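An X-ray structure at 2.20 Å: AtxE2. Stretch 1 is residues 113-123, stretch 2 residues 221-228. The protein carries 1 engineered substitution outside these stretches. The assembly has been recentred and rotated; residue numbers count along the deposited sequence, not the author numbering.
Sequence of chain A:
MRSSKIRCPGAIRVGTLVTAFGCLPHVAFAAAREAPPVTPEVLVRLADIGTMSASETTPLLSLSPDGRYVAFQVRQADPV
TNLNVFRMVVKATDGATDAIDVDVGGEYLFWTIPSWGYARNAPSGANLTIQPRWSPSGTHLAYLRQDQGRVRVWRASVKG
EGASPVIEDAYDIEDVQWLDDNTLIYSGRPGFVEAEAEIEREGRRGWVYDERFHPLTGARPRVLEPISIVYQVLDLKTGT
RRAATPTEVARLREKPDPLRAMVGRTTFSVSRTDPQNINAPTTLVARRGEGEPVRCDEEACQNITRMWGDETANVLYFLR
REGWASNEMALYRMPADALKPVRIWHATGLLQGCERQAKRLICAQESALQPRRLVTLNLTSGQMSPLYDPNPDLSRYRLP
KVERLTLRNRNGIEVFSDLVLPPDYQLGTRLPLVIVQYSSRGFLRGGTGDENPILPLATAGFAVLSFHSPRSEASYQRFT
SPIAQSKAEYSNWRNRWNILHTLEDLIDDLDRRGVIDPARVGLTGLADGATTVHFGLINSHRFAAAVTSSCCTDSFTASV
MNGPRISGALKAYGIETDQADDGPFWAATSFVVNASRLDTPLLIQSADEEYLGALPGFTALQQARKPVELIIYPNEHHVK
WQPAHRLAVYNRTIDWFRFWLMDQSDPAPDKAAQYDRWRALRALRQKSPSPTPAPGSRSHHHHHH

Stretch 1 (113-123) IPSWGYARNAP
Stretch 2 (221-228) PRVLEPIS

Two irregular segments can pack closely when one backbone bridge pairs them and side chains surround it, as residues 113-123 and 221-228 of AtxE2 illustrate. At the apolar centre, the Ala119 methyl packs against two neighbouring branched side chains, CB 3.9 Å from Val223 CG1 (chi1 t) and 3.8 Å from Ile227 CG1 (m, m). Leu224 (m, t) directs CA-to-CB away, yet its end returns, CD2 3.8 Å from Tyr118 CD1.

The bridge pairs Tyr118 (phi/psi -88/143) with Leu224 (-88/145), their CA atoms 4.5 Å apart. Two hydrogen bonds flank the pair in the antiparallel pattern: Ala119 N to Val223 O at 3.0 Å (169°) and Glu225 N to Gly117 O at 2.9 Å; beyond this single bridge the segments splay. Leu224 CA makes a CA-H...O contact with Gly117 O at 3.5 Å. A type I' turn, Ser115 to Tyr118, closed by Tyr118 N to Ser115 O at 2.8 Å, presents this edge; Gly117's angles (89/1) alone call for glycine. Water 1 accepts from Arg120 N (2.8 Å) and donates to Val223 O (2.7 Å).

Outward, Glu225 (m, m, chi3 -14°) folds back, putting OE2 3.4 Å from Ala119 CA and 3.6 Å from Pro114 CB, while OE1 accepts from Ile227 N at 2.7 Å, across the cis peptide preceding Pro226.

At the other polar edge, Arg222 (m, chi2 -133°, m, chi4 -153°) directs its CA-to-CB bond toward stretch 1 and sets its guanidinium edge-on over one face of the Tyr118 ring (m, chi2 -58°), the planes nearly perpendicular and NE above the face. Arg222 CZ is 4.5 Å from the Tyr118 ring centroid, 25° off the normal, a cation-pi arrangement. Arg222 NH2 reaches 2.7 Å from Asn121 OD1 (t, chi2 26°), whereas Arg222 NE is buried without a polar partner.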

# COMPACT_ATOMS: atom_id res chain seq x y z
N ILE A 113 -11.61 4.02 -6.58
CA ILE A 113 -11.82 5.48 -6.66
C ILE A 113 -11.98 5.93 -8.12
O ILE A 113 -11.60 5.18 -9.06
CB ILE A 113 -10.59 6.27 -6.10
CG1 ILE A 113 -9.30 5.91 -6.85
CG2 ILE A 113 -10.39 6.07 -4.61
CD1 ILE A 113 -8.18 6.96 -6.67
N PRO A 114 -12.52 7.14 -8.33
CA PRO A 114 -12.45 7.76 -9.63
C PRO A 114 -11.00 8.12 -9.92
O PRO A 114 -10.29 8.47 -9.01
CB PRO A 114 -13.26 9.04 -9.48
CG PRO A 114 -14.07 8.88 -8.23
CD PRO A 114 -13.25 7.96 -7.35
N SER A 115 -10.58 8.00 -11.17
CA SER A 115 -9.25 8.43 -11.64
C SER A 115 -9.33 8.64 -13.15
O SER A 115 -10.06 7.92 -13.85
CB SER A 115 -8.19 7.37 -11.44
OG SER A 115 -7.93 7.14 -10.06
N TRP A 116 -8.53 9.62 -13.61
CA TRP A 116 -8.32 9.91 -15.01
C TRP A 116 -9.54 10.36 -15.74
O TRP A 116 -9.60 10.27 -16.98
CB TRP A 116 -7.79 8.69 -15.73
CG TRP A 116 -6.62 8.01 -15.03
CD1 TRP A 116 -6.64 6.84 -14.38
CD2 TRP A 116 -5.26 8.46 -15.01
NE1 TRP A 116 -5.37 6.52 -13.93
CE2 TRP A 116 -4.51 7.51 -14.31
CE3 TRP A 116 -4.62 9.59 -15.50
CZ2 TRP A 116 -3.13 7.66 -14.10
CZ3 TRP A 116 -3.28 9.73 -15.30
CH2 TRP A 116 -2.54 8.78 -14.61
N GLY A 117 -10.56 10.78 -15.00
CA GLY A 117 -11.84 11.07 -15.61
C GLY A 117 -12.79 9.90 -15.73
O GLY A 117 -13.95 10.08 -16.20
N TYR A 118 -12.38 8.73 -15.24
CA TYR A 118 -13.28 7.61 -15.08
C TYR A 118 -13.95 7.67 -13.70
O TYR A 118 -13.32 7.99 -12.69
CB TYR A 118 -12.54 6.27 -15.21
CG TYR A 118 -11.91 6.10 -16.57
CD1 TYR A 118 -12.68 6.15 -17.74
CD2 TYR A 118 -10.55 5.93 -16.70
CE1 TYR A 118 -12.12 6.01 -18.98
CE2 TYR A 118 -9.99 5.75 -17.95
CZ TYR A 118 -10.78 5.82 -19.09
OH TYR A 118 -10.25 5.69 -20.37
N ALA A 119 -15.22 7.29 -13.66
CA ALA A 119 -15.95 7.23 -12.39
C ALA A 119 -15.45 6.13 -11.44
O ALA A 119 -15.55 6.25 -10.21
CB ALA A 119 -17.43 7.07 -12.64
N ARG A 120 -14.86 5.09 -12.00
CA ARG A 120 -14.28 4.04 -11.22
C ARG A 120 -13.10 3.40 -11.93
O ARG A 120 -13.29 2.70 -12.86
CB ARG A 120 -15.32 2.97 -10.97
CG ARG A 120 -14.81 1.93 -10.00
CD ARG A 120 -15.92 1.11 -9.43
NE ARG A 120 -16.26 0.04 -10.36
CZ ARG A 120 -17.36 -0.70 -10.24
NH1 ARG A 120 -18.24 -0.47 -9.25
NH2 ARG A 120 -17.60 -1.66 -11.13
N ASN A 121 -11.88 3.65 -11.49
CA ASN A 121 -10.71 3.13 -12.15
C ASN A 121 -10.66 1.61 -11.88
O ASN A 121 -11.34 1.12 -11.00
CB ASN A 121 -9.46 3.85 -11.61
CG ASN A 121 -8.21 3.68 -12.49
OD1 ASN A 121 -8.31 3.44 -13.71
ND2 ASN A 121 -7.03 3.78 -11.87
N ALA A 122 -9.84 0.86 -12.60
CA ALA A 122 -9.64 -0.52 -12.21
C ALA A 122 -9.13 -0.58 -10.74
O ALA A 122 -8.36 0.25 -10.33
CB ALA A 122 -8.65 -1.20 -13.14
N PRO A 123 -9.59 -1.55 -9.96
CA PRO A 123 -9.11 -1.72 -8.60
C PRO A 123 -7.61 -2.02 -8.55
O PRO A 123 -7.11 -2.76 -9.37
CB PRO A 123 -9.86 -2.93 -8.10
CG PRO A 123 -10.90 -3.26 -9.08
CD PRO A 123 -10.57 -2.58 -10.36
N PRO A 221 -16.42 -0.03 -22.82
CA PRO A 221 -16.23 1.34 -22.43
C PRO A 221 -16.45 1.45 -20.92
O PRO A 221 -17.30 0.74 -20.40
CB PRO A 221 -17.34 2.09 -23.16
CG PRO A 221 -17.88 1.16 -24.16
CD PRO A 221 -17.64 -0.19 -23.60
N ARG A 222 -15.69 2.33 -20.27
CA ARG A 222 -15.90 2.66 -18.86
C ARG A 222 -16.84 3.86 -18.75
O ARG A 222 -16.97 4.66 -19.69
CB ARG A 222 -14.55 3.01 -18.22
CG ARG A 222 -13.56 1.91 -18.47
CD ARG A 222 -12.65 1.31 -17.38
NE ARG A 222 -11.56 2.16 -16.91
CZ ARG A 222 -10.38 1.76 -16.40
NH1 ARG A 222 -9.96 0.49 -16.34
NH2 ARG A 222 -9.55 2.70 -15.95
N VAL A 223 -17.43 4.00 -17.58
CA VAL A 223 -18.25 5.12 -17.27
C VAL A 223 -17.35 6.31 -16.98
O VAL A 223 -16.45 6.23 -16.13
CB VAL A 223 -19.07 4.85 -15.99
CG1 VAL A 223 -19.82 6.10 -15.56
CG2 VAL A 223 -20.03 3.65 -16.19
N LEU A 224 -17.63 7.42 -17.64
CA LEU A 224 -16.91 8.70 -17.42
C LEU A 224 -17.56 9.52 -16.31
O LEU A 224 -18.78 9.58 -16.20
CB LEU A 224 -16.95 9.54 -18.70
CG LEU A 224 -16.34 8.82 -19.91
CD1 LEU A 224 -16.57 9.62 -21.21
CD2 LEU A 224 -14.85 8.55 -19.69
N GLU A 225 -16.74 10.22 -15.54
CA GLU A 225 -17.22 11.36 -14.75
C GLU A 225 -17.91 12.38 -15.67
O GLU A 225 -17.56 12.46 -16.83
CB GLU A 225 -16.02 11.99 -14.05
CG GLU A 225 -15.51 11.18 -12.88
CD GLU A 225 -16.55 11.07 -11.76
OE1 GLU A 225 -17.56 11.83 -11.77
OE2 GLU A 225 -16.36 10.25 -10.86
N PRO A 226 -18.86 13.19 -15.20
CA PRO A 226 -19.22 13.34 -13.78
C PRO A 226 -20.33 12.38 -13.45
O PRO A 226 -21.28 12.24 -14.22
CB PRO A 226 -19.76 14.78 -13.71
CG PRO A 226 -20.42 14.98 -15.06
CD PRO A 226 -19.62 14.14 -16.06
N ILE A 227 -20.24 11.74 -12.31
CA ILE A 227 -21.34 10.95 -11.81
C ILE A 227 -21.56 11.43 -10.38
O ILE A 227 -20.64 11.37 -9.57
CB ILE A 227 -20.98 9.45 -11.72
CG1 ILE A 227 -20.77 8.83 -13.09
CG2 ILE A 227 -22.04 8.68 -10.96
CD1 ILE A 227 -21.98 8.83 -14.01
N SER A 228 -22.77 11.84 -10.04
CA SER A 228 -23.02 12.40 -8.72
C SER A 228 -23.25 11.37 -7.64
O SER A 228 -23.74 10.26 -7.87
CB SER A 228 -24.30 13.24 -8.73
OG SER A 228 -24.39 14.03 -9.88
O HOH W 1 -15.51 4.18 -14.59